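Side-chain contact in site-specific recombinase, resolvase family protein (Streptococcus pneumoniae, PDB 3GUV), which probably cuts and rejoins DNA at specific sites as a member of the resolvase family of serine recombinases: residues A[13-16]-A[17-21]. Sequence-based numbering, arbitrary orientation.
Sequences VSTS and IQIEG
The carboxylate of E20 reaches back from the short helix 17-20 into the loop that precedes it and takes three hydrogen bonds from S14 and T15. Its OE1 accepts a hydrogen bond from the backbone N of S14 at 3.0 Å on the syn side, in a nearly straight bond (164° at the hydrogen). The other oxygen has two donors, both on the same face of the carboxylate: T15 N lies 2.8 Å from E20 OE2, well above the group's plane, while T15 OG1, also at 2.8 Å from E20 OE2, comes in on the anti side. Threonine suits this place because its hydroxyl, held between backbone N and carbonyl carbon (chi1 54°), can join its own amide at one acceptor. Glutamate supplies the length: extended beyond CG (chi2 -177°), its chain reaches both loop amides. V13 CG1 packs 3.7 Å from E20 CB, and V13 CB lies against OE1.

The backbone positions the base of the glutamate. S16, the N-cap residue, offers its carbonyl O to E20 N at 3.0 Å, and the same oxygen accepts a longer, more bent bond from I19 N. The S16 hydroxyl makes no capping bond; its OG instead lies 3.6 Å from I19 CG1.

Farther out, R86 forms a long, weak ion pair with E20 OE1, and I142 of the second subunit packs on S14 and T15. Donors at both oxygens restrain the carboxylate's rotation, so one acidic group ties two consecutive amides and a hydroxyl of the loop after strand 6-12 to the helix.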
loop_
_atom_site.group_PDB
_atom_site.type_symbol
_atom_site.label_atom_id
_atom_site.label_comp_id
_atom_site.label_asym_id
_atom_site.label_seq_id
_atom_site.Cartn_x
_atom_site.Cartn_y
_atom_site.Cartn_z
ATOM N N VAL A 13 -2.313 12.901 -15.614
ATOM C CA VAL A 13 -2.217 13.873 -14.521
ATOM C C VAL A 13 -3.254 13.417 -13.486
ATOM O O VAL A 13 -4.155 12.661 -13.820
ATOM C CB VAL A 13 -2.564 15.299 -14.962
ATOM C CG1 VAL A 13 -1.642 15.742 -16.123
ATOM C CG2 VAL A 13 -4.022 15.386 -15.389
ATOM N N SER A 14 -3.093 13.863 -12.243
ATOM C CA SER A 14 -4.050 13.634 -11.169
ATOM C C SER A 14 -5.157 14.656 -11.191
ATOM O O SER A 14 -6.301 14.311 -10.932
ATOM C CB SER A 14 -3.378 13.768 -9.800
ATOM O OG SER A 14 -2.230 12.953 -9.719
ATOM N N THR A 15 -4.795 15.919 -11.416
ATOM C CA THR A 15 -5.774 17.029 -11.397
ATOM C C THR A 15 -6.071 17.430 -12.819
ATOM O O THR A 15 -6.836 16.734 -13.458
ATOM C CB THR A 15 -5.330 18.282 -10.555
ATOM O OG1 THR A 15 -4.043 18.746 -10.979
ATOM C CG2 THR A 15 -5.296 17.944 -9.102
ATOM N N SER A 16 -5.450 18.512 -13.308
ATOM C CA SER A 16 -5.610 18.991 -14.700
ATOM C C SER A 16 -4.275 19.274 -15.410
ATOM O O SER A 16 -3.234 19.434 -14.756
ATOM C CB SER A 16 -6.531 20.235 -14.759
ATOM O OG SER A 16 -6.151 21.227 -13.823
ATOM N N ILE A 17 -4.321 19.339 -16.747
ATOM C CA ILE A 17 -3.157 19.681 -17.593
ATOM C C ILE A 17 -2.587 21.089 -17.339
ATOM O O ILE A 17 -1.362 21.311 -17.463
ATOM C CB ILE A 17 -3.470 19.540 -19.128
ATOM C CG1 ILE A 17 -2.155 19.447 -19.935
ATOM C CG2 ILE A 17 -4.326 20.669 -19.590
ATOM C CD1 ILE A 17 -2.280 18.864 -21.387
ATOM N N GLN A 18 -3.485 22.004 -16.964
ATOM C CA GLN A 18 -3.134 23.348 -16.475
ATOM C C GLN A 18 -2.121 23.348 -15.340
ATOM O O GLN A 18 -1.214 24.169 -15.316
ATOM C CB GLN A 18 -4.389 24.074 -15.937
ATOM C CG GLN A 18 -4.864 25.153 -16.771
ATOM C CD GLN A 18 -6.106 25.789 -16.173
ATOM O OE1 GLN A 18 -7.188 25.181 -16.195
ATOM N NE2 GLN A 18 -5.954 26.989 -15.593
ATOM N N ILE A 19 -2.331 22.459 -14.381
ATOM C CA ILE A 19 -1.536 22.406 -13.156
ATOM C C ILE A 19 -0.330 21.481 -13.305
ATOM O O ILE A 19 0.751 21.765 -12.799
ATOM C CB ILE A 19 -2.445 21.943 -11.968
ATOM C CG1 ILE A 19 -3.646 22.893 -11.819
ATOM C CG2 ILE A 19 -1.666 21.792 -10.675
ATOM C CD1 ILE A 19 -3.298 24.418 -11.927
ATOM N N GLU A 20 -0.527 20.377 -14.017
ATOM C CA GLU A 20 0.421 19.281 -14.043
ATOM C C GLU A 20 1.006 18.943 -15.422
ATOM O O GLU A 20 1.969 18.194 -15.512
ATOM C CB GLU A 20 -0.284 18.044 -13.537
ATOM C CG GLU A 20 -0.413 17.931 -12.060
ATOM C CD GLU A 20 -1.075 16.628 -11.697
ATOM O OE1 GLU A 20 -0.589 15.550 -12.154
ATOM O OE2 GLU A 20 -2.092 16.678 -10.980
ATOM N N GLY A 21 0.414 19.479 -16.486
ATOM C CA GLY A 21 0.788 19.181 -17.870
ATOM C C GLY A 21 2.254 19.319 -18.124
ATOM O O GLY A 21 2.893 18.451 -18.771
#